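Long-range contacts in CzcP cation efflux P1-ATPase (Ralstonia metallidurans, PDB 4U9R), which probably pumps zinc out of the cell by ATP hydrolysis as a P-type transporter, its N-terminal ferredoxin-like extension, the fragment crystallised, binding cadmium: residues D42-R47 against R144-N149; A60-T65 against C75-P80; H105-L110 against S140-V145. All blocks are in the same frame, centred on the assembly; numbering follows the deposited sequence.

Interaction 1. Residues D42-R47 against R144-N149. With CD (cadmium ion), chain B.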
loop_
_atom_site.group_PDB
_atom_site.type_symbol
_atom_site.label_atom_id
_atom_site.label_comp_id
_atom_site.label_asym_id
_atom_site.label_seq_id
_atom_site.Cartn_x
_atom_site.Cartn_y
_atom_site.Cartn_z
ATOM N N ASP A 42 0.296 2.410 -4.649
ATOM C CA ASP A 42 -0.580 2.070 -3.505
ATOM C C ASP A 42 -0.095 2.900 -2.310
ATOM O O ASP A 42 1.104 3.101 -2.149
ATOM C CB ASP A 42 -0.558 0.551 -3.248
ATOM C CG ASP A 42 -1.361 0.119 -1.988
ATOM O OD1 ASP A 42 -0.871 0.331 -0.896
ATOM O OD2 ASP A 42 -2.460 -0.467 -2.072
ATOM N N PRO A 43 -1.025 3.430 -1.507
ATOM C CA PRO A 43 -0.680 4.341 -0.433
ATOM C C PRO A 43 0.152 3.732 0.701
ATOM O O PRO A 43 0.605 4.473 1.581
ATOM C CB PRO A 43 -2.044 4.796 0.100
ATOM C CG PRO A 43 -2.999 3.756 -0.331
ATOM C CD PRO A 43 -2.491 3.275 -1.639
ATOM N N CYS A 44 0.315 2.412 0.686
ATOM C CA CYS A 44 1.225 1.731 1.584
ATOM C C CYS A 44 2.680 2.253 1.400
ATOM O O CYS A 44 3.387 2.456 2.364
ATOM C CB CYS A 44 1.128 0.199 1.401
ATOM S SG CYS A 44 -0.089 -0.490 2.528
ATOM N N VAL A 45 3.095 2.494 0.168
ATOM C CA VAL A 45 4.417 3.039 -0.118
ATOM C C VAL A 45 4.646 4.390 0.566
ATOM O O VAL A 45 5.709 4.600 1.193
ATOM C CB VAL A 45 4.665 3.161 -1.634
ATOM C CG1 VAL A 45 6.026 3.805 -1.895
ATOM C CG2 VAL A 45 4.624 1.786 -2.273
ATOM N N GLU A 46 3.649 5.273 0.469
ATOM C CA GLU A 46 3.628 6.595 1.155
ATOM C C GLU A 46 3.543 6.463 2.662
ATOM O O GLU A 46 4.163 7.250 3.400
ATOM C CB GLU A 46 2.427 7.462 0.686
ATOM C CG GLU A 46 2.354 8.873 1.293
ATOM C CD GLU A 46 0.972 9.556 1.167
ATOM O OE1 GLU A 46 0.852 10.585 0.457
ATOM O OE2 GLU A 46 -0.003 9.079 1.795
ATOM N N ARG A 47 2.739 5.523 3.144
ATOM C CA ARG A 47 2.712 5.283 4.591
ATOM C C ARG A 47 4.131 4.969 5.099
ATOM O O ARG A 47 4.593 5.543 6.085
ATOM C CB ARG A 47 1.790 4.136 4.971
ATOM C CG ARG A 47 0.388 4.562 5.336
ATOM C CD ARG A 47 -0.502 3.382 5.779
ATOM N NE ARG A 47 -1.907 3.691 5.497
ATOM C CZ ARG A 47 -2.617 3.249 4.453
ATOM N NH1 ARG A 47 -2.130 2.369 3.585
ATOM N NH2 ARG A 47 -3.866 3.666 4.308
ATOM N N ARG A 144 -10.640 -1.517 -6.886
ATOM C CA ARG A 144 -9.337 -1.332 -6.217
ATOM C C ARG A 144 -9.574 -0.853 -4.784
ATOM O O ARG A 144 -9.824 0.328 -4.563
ATOM C CB ARG A 144 -8.513 -0.283 -6.981
ATOM C CG ARG A 144 -7.247 0.213 -6.277
ATOM C CD ARG A 144 -6.739 1.528 -6.865
ATOM N NE ARG A 144 -5.344 1.758 -6.510
ATOM C CZ ARG A 144 -4.309 1.114 -7.053
ATOM N NH1 ARG A 144 -4.497 0.194 -7.991
ATOM N NH2 ARG A 144 -3.072 1.388 -6.657
ATOM N N VAL A 145 -9.480 -1.758 -3.817
ATOM C CA VAL A 145 -9.786 -1.428 -2.417
ATOM C C VAL A 145 -8.546 -1.608 -1.513
ATOM O O VAL A 145 -7.591 -2.321 -1.862
ATOM C CB VAL A 145 -11.002 -2.253 -1.902
ATOM C CG1 VAL A 145 -10.699 -3.738 -1.885
ATOM C CG2 VAL A 145 -11.459 -1.811 -0.523
ATOM N N GLU A 146 -8.555 -0.917 -0.379
ATOM C CA GLU A 146 -7.530 -1.076 0.641
ATOM C C GLU A 146 -8.224 -1.096 1.977
ATOM O O GLU A 146 -9.116 -0.280 2.208
ATOM C CB GLU A 146 -6.540 0.079 0.569
ATOM C CG GLU A 146 -5.517 0.108 1.709
ATOM C CD GLU A 146 -4.135 0.491 1.233
ATOM O OE1 GLU A 146 -3.989 0.884 0.063
ATOM O OE2 GLU A 146 -3.191 0.370 2.031
ATOM N N PHE A 147 -7.834 -2.018 2.853
ATOM C CA PHE A 147 -8.565 -2.214 4.095
ATOM C C PHE A 147 -7.738 -2.570 5.328
ATOM O O PHE A 147 -6.641 -3.108 5.230
ATOM C CB PHE A 147 -9.657 -3.276 3.898
ATOM C CG PHE A 147 -9.159 -4.577 3.343
ATOM C CD1 PHE A 147 -8.955 -4.725 1.987
ATOM C CD2 PHE A 147 -8.937 -5.666 4.170
ATOM C CE1 PHE A 147 -8.517 -5.926 1.466
ATOM C CE2 PHE A 147 -8.489 -6.876 3.663
ATOM C CZ PHE A 147 -8.279 -7.007 2.306
ATOM N N ASP A 148 -8.329 -2.281 6.489
ATOM C CA ASP A 148 -7.732 -2.507 7.793
ATOM C C ASP A 148 -8.028 -3.937 8.266
ATOM O O ASP A 148 -9.141 -4.248 8.689
ATOM C CB ASP A 148 -8.267 -1.458 8.787
ATOM C CG ASP A 148 -7.769 -1.666 10.217
ATOM O OD1 ASP A 148 -7.107 -2.686 10.504
ATOM O OD2 ASP A 148 -8.065 -0.798 11.063
ATOM N N ASN A 149 -7.003 -4.787 8.202
ATOM C CA ASN A 149 -7.095 -6.209 8.537
ATOM C C ASN A 149 -7.535 -6.546 9.960
ATOM O O ASN A 149 -7.838 -7.705 10.245
ATOM C CB ASN A 149 -5.741 -6.888 8.296
ATOM C CG ASN A 149 -5.461 -7.146 6.833
ATOM O OD1 ASN A 149 -6.375 -7.239 6.018
ATOM N ND2 ASN A 149 -4.183 -7.287 6.494
HETATM CD CD CD B . -1.894 -0.623 0.675
#

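Interaction 2. Residues A60-T65 against C75-P80. With CD (cadmium ion), chain C; TCE (3,3',3''-phosphanetriyltripropanoic acid), chain D.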
loop_
_atom_site.group_PDB
_atom_site.type_symbol
_atom_site.label_atom_id
_atom_site.label_comp_id
_atom_site.label_asym_id
_atom_site.label_seq_id
_atom_site.Cartn_x
_atom_site.Cartn_y
_atom_site.Cartn_z
ATOM N N ALA A 60 16.703 11.386 4.085
ATOM C CA ALA A 60 15.716 11.343 3.032
ATOM C C ALA A 60 15.227 9.942 2.834
ATOM O O ALA A 60 15.865 8.940 3.236
ATOM C CB ALA A 60 16.305 11.854 1.720
ATOM N N ALA A 61 14.086 9.869 2.199
ATOM C CA ALA A 61 13.522 8.626 1.808
ATOM C C ALA A 61 12.637 8.872 0.592
ATOM O O ALA A 61 11.856 9.844 0.558
ATOM C CB ALA A 61 12.727 8.041 2.970
ATOM N N HIS A 62 12.758 8.005 -0.412
ATOM C CA HIS A 62 12.015 8.192 -1.654
ATOM C C HIS A 62 12.026 6.907 -2.471
ATOM O O HIS A 62 12.806 5.944 -2.196
ATOM C CB HIS A 62 12.587 9.386 -2.464
ATOM C CG HIS A 62 14.010 9.201 -2.898
ATOM N ND1 HIS A 62 14.361 8.910 -4.197
ATOM C CD2 HIS A 62 15.168 9.229 -2.196
ATOM C CE1 HIS A 62 15.674 8.787 -4.279
ATOM N NE2 HIS A 62 16.189 8.981 -3.080
ATOM N N ILE A 63 11.128 6.861 -3.434
ATOM C CA ILE A 63 11.002 5.738 -4.344
ATOM C C ILE A 63 11.922 5.941 -5.523
ATOM O O ILE A 63 12.110 7.070 -5.967
ATOM C CB ILE A 63 9.566 5.618 -4.876
ATOM C CG1 ILE A 63 8.590 5.481 -3.726
ATOM C CG2 ILE A 63 9.390 4.417 -5.799
ATOM C CD1 ILE A 63 7.633 6.658 -3.660
ATOM N N LYS A 64 12.517 4.844 -5.993
ATOM C CA LYS A 64 13.277 4.768 -7.258
ATOM C C LYS A 64 12.491 3.868 -8.191
ATOM O O LYS A 64 12.373 2.652 -7.959
ATOM C CB LYS A 64 14.630 4.117 -7.047
ATOM C CG LYS A 64 15.417 4.703 -5.891
ATOM C CD LYS A 64 16.295 5.822 -6.357
ATOM C CE LYS A 64 17.469 5.261 -7.133
ATOM N NZ LYS A 64 17.602 6.034 -8.385
ATOM N N THR A 65 11.944 4.462 -9.233
ATOM C CA THR A 65 10.961 3.794 -10.073
ATOM C C THR A 65 11.605 2.876 -11.098
ATOM O O THR A 65 12.533 3.278 -11.800
ATOM C CB THR A 65 10.095 4.824 -10.816
ATOM O OG1 THR A 65 9.390 5.635 -9.864
ATOM C CG2 THR A 65 9.110 4.116 -11.709
ATOM N N CYS A 75 14.834 4.112 -1.500
ATOM C CA CYS A 75 16.133 4.542 -1.210
ATOM C C CYS A 75 16.026 5.435 0.014
ATOM O O CYS A 75 15.217 6.364 0.063
ATOM C CB CYS A 75 16.706 5.248 -2.439
ATOM S SG CYS A 75 18.406 5.816 -2.229
ATOM N N VAL A 76 16.858 5.147 1.015
ATOM C CA VAL A 76 16.863 5.875 2.243
ATOM C C VAL A 76 18.260 6.406 2.458
ATOM O O VAL A 76 19.212 5.659 2.400
ATOM C CB VAL A 76 16.486 4.954 3.417
ATOM C CG1 VAL A 76 16.549 5.684 4.753
ATOM C CG2 VAL A 76 15.079 4.420 3.258
ATOM N N HIS A 77 18.364 7.705 2.704
ATOM C CA HIS A 77 19.590 8.342 3.006
ATOM C C HIS A 77 19.636 8.578 4.518
ATOM O O HIS A 77 18.673 9.036 5.133
ATOM C CB HIS A 77 19.683 9.701 2.311
ATOM C CG HIS A 77 19.473 9.666 0.818
ATOM N ND1 HIS A 77 19.782 10.756 0.028
ATOM C CD2 HIS A 77 18.936 8.742 -0.023
ATOM C CE1 HIS A 77 19.497 10.488 -1.235
ATOM N NE2 HIS A 77 19.002 9.267 -1.305
ATOM N N TYR A 78 20.765 8.250 5.115
ATOM C CA TYR A 78 20.939 8.429 6.516
ATOM C C TYR A 78 22.322 9.035 6.824
ATOM O O TYR A 78 23.272 8.992 6.005
ATOM C CB TYR A 78 20.716 7.102 7.237
ATOM C CG TYR A 78 21.767 6.068 6.946
ATOM C CD1 TYR A 78 21.708 5.309 5.775
ATOM C CD2 TYR A 78 22.835 5.854 7.835
ATOM C CE1 TYR A 78 22.675 4.368 5.493
ATOM C CE2 TYR A 78 23.811 4.905 7.558
ATOM C CZ TYR A 78 23.710 4.174 6.369
ATOM O OH TYR A 78 24.625 3.246 6.041
ATOM N N ASP A 79 22.390 9.612 8.012
ATOM C CA ASP A 79 23.606 10.153 8.614
ATOM C C ASP A 79 24.220 9.081 9.508
ATOM O O ASP A 79 23.709 8.813 10.601
ATOM C CB ASP A 79 23.198 11.362 9.473
ATOM C CG ASP A 79 24.370 12.025 10.171
ATOM O OD1 ASP A 79 25.523 11.548 10.035
ATOM O OD2 ASP A 79 24.119 13.040 10.854
ATOM N N PRO A 80 25.318 8.460 9.071
ATOM C CA PRO A 80 25.862 7.420 9.910
ATOM C C PRO A 80 26.450 7.885 11.271
ATOM O O PRO A 80 26.913 7.041 12.024
ATOM C CB PRO A 80 26.957 6.795 9.031
ATOM C CG PRO A 80 27.374 7.878 8.115
ATOM C CD PRO A 80 26.182 8.750 7.909
HETATM CD CD CD C . 18.261 8.186 -3.031
HETATM O O16 TCE D . 22.002 7.330 -9.598
HETATM C C14 TCE D . 21.648 6.732 -8.557
HETATM O O15 TCE D . 22.249 5.747 -8.072
HETATM C C5 TCE D . 20.412 7.228 -7.830
HETATM C C2 TCE D . 20.720 7.985 -6.560
HETATM P P TCE D . 19.263 8.457 -5.549
HETATM C C3 TCE D . 18.111 9.182 -6.779
HETATM C C6 TCE D . 17.655 10.556 -6.311
HETATM C C8 TCE D . 17.613 11.591 -7.420
HETATM O O10 TCE D . 16.575 12.281 -7.530
HETATM O O9 TCE D . 18.614 11.700 -8.165
HETATM C C1 TCE D . 19.855 9.916 -4.605
HETATM C C4 TCE D . 20.466 10.887 -5.612
HETATM C C11 TCE D . 20.323 12.343 -5.214
HETATM O O12 TCE D . 20.622 12.668 -4.042
HETATM O O13 TCE D . 19.911 13.145 -6.083
#

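Interaction 3. Residues H105-L110 against S140-V145. With CD (cadmium ion), chain B.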
loop_
_atom_site.group_PDB
_atom_site.type_symbol
_atom_site.label_atom_id
_atom_site.label_comp_id
_atom_site.label_asym_id
_atom_site.label_seq_id
_atom_site.Cartn_x
_atom_site.Cartn_y
_atom_site.Cartn_z
ATOM N N HIS A 105 -5.272 -5.695 0.628
ATOM C CA HIS A 105 -5.733 -5.245 -0.680
ATOM C C HIS A 105 -6.349 -6.412 -1.450
ATOM O O HIS A 105 -5.826 -7.527 -1.429
ATOM C CB HIS A 105 -4.587 -4.687 -1.508
ATOM C CG HIS A 105 -3.502 -4.080 -0.687
ATOM N ND1 HIS A 105 -2.461 -4.825 -0.175
ATOM C CD2 HIS A 105 -3.309 -2.812 -0.260
ATOM C CE1 HIS A 105 -1.671 -4.040 0.527
ATOM N NE2 HIS A 105 -2.163 -2.815 0.490
ATOM N N VAL A 106 -7.471 -6.142 -2.106
ATOM C CA VAL A 106 -7.958 -6.992 -3.183
ATOM C C VAL A 106 -8.192 -6.118 -4.405
ATOM O O VAL A 106 -8.556 -4.951 -4.293
ATOM C CB VAL A 106 -9.249 -7.769 -2.832
ATOM C CG1 VAL A 106 -8.963 -8.849 -1.805
ATOM C CG2 VAL A 106 -10.352 -6.840 -2.350
ATOM N N LEU A 107 -7.923 -6.692 -5.566
ATOM C CA LEU A 107 -8.226 -6.065 -6.840
ATOM C C LEU A 107 -9.097 -7.074 -7.609
ATOM O O LEU A 107 -8.585 -8.037 -8.206
ATOM C CB LEU A 107 -6.937 -5.720 -7.599
ATOM C CG LEU A 107 -7.106 -4.912 -8.888
ATOM C CD1 LEU A 107 -7.532 -3.489 -8.582
ATOM C CD2 LEU A 107 -5.814 -4.929 -9.696
ATOM N N TRP A 108 -10.413 -6.871 -7.544
ATOM C CA TRP A 108 -11.364 -7.819 -8.108
ATOM C C TRP A 108 -12.049 -7.275 -9.338
ATOM O O TRP A 108 -12.357 -6.077 -9.405
ATOM C CB TRP A 108 -12.427 -8.195 -7.084
ATOM C CG TRP A 108 -11.942 -9.125 -6.060
ATOM C CD1 TRP A 108 -10.995 -10.104 -6.216
ATOM C CD2 TRP A 108 -12.378 -9.199 -4.710
ATOM N NE1 TRP A 108 -10.811 -10.774 -5.032
ATOM C CE2 TRP A 108 -11.653 -10.242 -4.092
ATOM C CE3 TRP A 108 -13.306 -8.485 -3.955
ATOM C CZ2 TRP A 108 -11.837 -10.593 -2.750
ATOM C CZ3 TRP A 108 -13.478 -8.832 -2.615
ATOM C CH2 TRP A 108 -12.746 -9.873 -2.032
ATOM N N GLN A 109 -12.258 -8.188 -10.294
ATOM C CA GLN A 109 -13.100 -7.986 -11.477
ATOM C C GLN A 109 -14.534 -8.393 -11.114
ATOM O O GLN A 109 -14.848 -9.587 -11.019
ATOM C CB GLN A 109 -12.570 -8.827 -12.653
ATOM C CG GLN A 109 -13.439 -8.838 -13.911
ATOM C CD GLN A 109 -13.549 -7.473 -14.568
ATOM O OE1 GLN A 109 -12.691 -7.079 -15.359
ATOM N NE2 GLN A 109 -14.619 -6.746 -14.253
ATOM N N LEU A 110 -15.387 -7.398 -10.865
ATOM C CA LEU A 110 -16.785 -7.670 -10.528
ATOM C C LEU A 110 -17.588 -8.055 -11.769
ATOM O O LEU A 110 -17.275 -7.656 -12.890
ATOM C CB LEU A 110 -17.428 -6.462 -9.839
ATOM C CG LEU A 110 -16.799 -6.004 -8.513
ATOM C CD1 LEU A 110 -17.582 -4.831 -7.937
ATOM C CD2 LEU A 110 -16.722 -7.139 -7.500
ATOM N N SER A 140 -16.000 -0.758 -16.287
ATOM C CA SER A 140 -15.697 -2.169 -16.545
ATOM C C SER A 140 -15.595 -2.960 -15.241
ATOM O O SER A 140 -15.327 -4.162 -15.248
ATOM C CB SER A 140 -14.425 -2.332 -17.382
ATOM O OG SER A 140 -13.868 -3.623 -17.218
ATOM N N GLY A 141 -15.828 -2.271 -14.130
ATOM C CA GLY A 141 -16.022 -2.898 -12.837
ATOM C C GLY A 141 -14.822 -3.581 -12.209
ATOM O O GLY A 141 -14.952 -4.676 -11.634
ATOM N N ILE A 142 -13.650 -2.949 -12.337
ATOM C CA ILE A 142 -12.455 -3.358 -11.581
ATOM C C ILE A 142 -12.414 -2.565 -10.277
ATOM O O ILE A 142 -12.276 -1.338 -10.288
ATOM C CB ILE A 142 -11.148 -3.142 -12.367
ATOM C CG1 ILE A 142 -11.045 -4.145 -13.522
ATOM C CG2 ILE A 142 -9.937 -3.275 -11.445
ATOM C CD1 ILE A 142 -10.621 -5.539 -13.096
ATOM N N ALA A 143 -12.546 -3.281 -9.159
ATOM C CA ALA A 143 -12.571 -2.667 -7.829
ATOM C C ALA A 143 -11.176 -2.704 -7.188
ATOM O O ALA A 143 -10.626 -3.783 -6.972
ATOM C CB ALA A 143 -13.585 -3.380 -6.936
ATOM N N ARG A 144 -10.640 -1.517 -6.886
ATOM C CA ARG A 144 -9.337 -1.332 -6.217
ATOM C C ARG A 144 -9.574 -0.853 -4.784
ATOM O O ARG A 144 -9.824 0.328 -4.563
ATOM C CB ARG A 144 -8.513 -0.283 -6.981
ATOM C CG ARG A 144 -7.247 0.213 -6.277
ATOM C CD ARG A 144 -6.739 1.528 -6.865
ATOM N NE ARG A 144 -5.344 1.758 -6.510
ATOM C CZ ARG A 144 -4.309 1.114 -7.053
ATOM N NH1 ARG A 144 -4.497 0.194 -7.991
ATOM N NH2 ARG A 144 -3.072 1.388 -6.657
ATOM N N VAL A 145 -9.480 -1.758 -3.817
ATOM C CA VAL A 145 -9.786 -1.428 -2.417
ATOM C C VAL A 145 -8.546 -1.608 -1.513
ATOM O O VAL A 145 -7.591 -2.321 -1.862
ATOM C CB VAL A 145 -11.002 -2.253 -1.902
ATOM C CG1 VAL A 145 -10.699 -3.738 -1.885
ATOM C CG2 VAL A 145 -11.459 -1.811 -0.523
HETATM CD CD CD B . -1.894 -0.623 0.675
#

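Interaction 1. Residues D42-R47 against R144-N149
Arg144, on strand 142-148, sends its extended chain toward the start of helix 43-53, where the guanidinium edge comes near the backbone nitrogen of Asp42 without bonding to it; its guanidinium is instead held by a salt bridge to Asp39. Two residues on, Glu146 carries the contact. Both carboxylate oxygens bind the cadmium ion, unequally, with OE2 at 2.1 Å from the metal and OE1 clearly farther. Facing it tip to tip is Asp42, whose OD1 also lies 2.1 Å from cadmium. The planes of the two carboxylates are turned only 25° against each other, and Glu146 OE1 stands 3.0 Å from Asp42 OD2, a closeness of two acceptors that the shared cation probably makes tolerable. Asp42 OD1 does double duty, because as N-cap it also accepts from Cys44 N at 2.9 Å. Cys44, in the first turn of the helix, adds its soft sulfur SG at 2.6 Å from the metal, and His105 completes the site. Arg47 reaches back from the helix, its NH1 meeting Glu146 OE2 at 2.7 Å from above the carboxylate plane. Glu146 OE2 is thus gripped by two positive groups, and Arg47 probably helps to balance the negative charge gathered around the cadmium.

Interaction 2. Residues A60-T65 against C75-P80
Metal bonds from His62, Cys75 and His77 join the two strands on one face of their sheet. NE2 of each histidine lies 2.2 Å from cadmium and Cys75 SG lies 2.5 Å from it, borderline nitrogen and soft sulfur suiting this soft ion. The phosphorus P of the bound phosphine stands 2.7 Å from the cadmium, consistent with a fourth ligand. The imidazoles meet obliquely, planes 74° apart. His62 CG sits between its backbone N and carbonyl carbon (chi1 62°), and Cys75 CB makes a CH-pi contact over one face of the ring. Ala60, small enough to fit beneath an imidazole, does the same to His77, with CB 4.2 Å from the ring centroid. Lys64 lays its CG against Cys75 CB and bends its amine toward the phosphine, where NZ comes 3.1 Å from C5. Backbone hydrogen bonds run both ways in the pairs Ala60–His77 and His62–Cys75, with Cys75 N to His62 O at 2.8 Å. Between them, Ala61 and Val76 turn to the other face, against helices 43-53 and 85-102. This is an antiparallel beta hairpin of a ferredoxin-like domain, helices covering one face and the metal site on the other.

Interaction 3. Residues H105-L110 against S140-V145
Gln109 NE2 donates twice, across the contact to Ser140 O at 2.9 Å and within its own strand end to Leu110 O at 3.1 Å. Both acceptors lie close to the amide plane, and the bond to Ser140 is nearly straight (168°), which fixes the rotation of the amide. A bend at chi2 (65°) swings CD back over the neighbouring strand, so that the side chain crosses Ile142 at about a right angle and rests OE1 against its CD1. A glutamine suits this place because its aliphatic part packs on isoleucine while its amide ties down the turn. There Gly141, with positive phi, offers its carbonyl to Leu110 N at 2.9 Å.

Farther along, Trp108 and Ala143 exchange two backbone hydrogen bonds, the shorter from Ala143 N to Trp108 O at 2.8 Å. The bond from Val145 N to Val106 O is weak. On the face of Leu107, Gln109, Ile142 and Arg144, Leu107 pushes CD1 between its neighbours, 3.7 Å from Ile142 CG2 and equally near the aliphatic CB of Arg144. The opposite face carries Val106, Trp108, Ala143 and Val145. Val106 CB sits over the centre of one face of the indole, 3.7 Å above its plane, and helix 154-162 packs against Val106 and Trp108. At the far end, His105 rests its CA and CB beside Val145 O and gives NE2 to the cadmium ion at 2.2 Å.

The two strands are the edge and the centre of a three-stranded antiparallel sheet in the order 103-109, 142-148, 132-137. With helices 116-127 and 154-162 between and after them, the topology is the beta-alpha-beta-beta-alpha core of a ferredoxin-like fold.

Overall arrangement
From the N terminus the chain passes through strand 24-29 and enters helix 43-53, whose start opens interaction 1. Strand 58-64 follows directly and pairs with strand 73-78 in interaction 2, a short local closure that falls wholly within the much longer loop of interaction 1. Helix 85-102 then leads into the second sheet, where interaction 3 closes a loop of its own, in series with interaction 2, and finishes on the strand that also ends interaction 1. Interactions 1 and 3 share Arg144, Val145 and one cadmium ion, which binds the two sheet-and-helix halves together. Interaction 2 holds a separate cadmium in the first half, its centre about 32 Å from that of interaction 3.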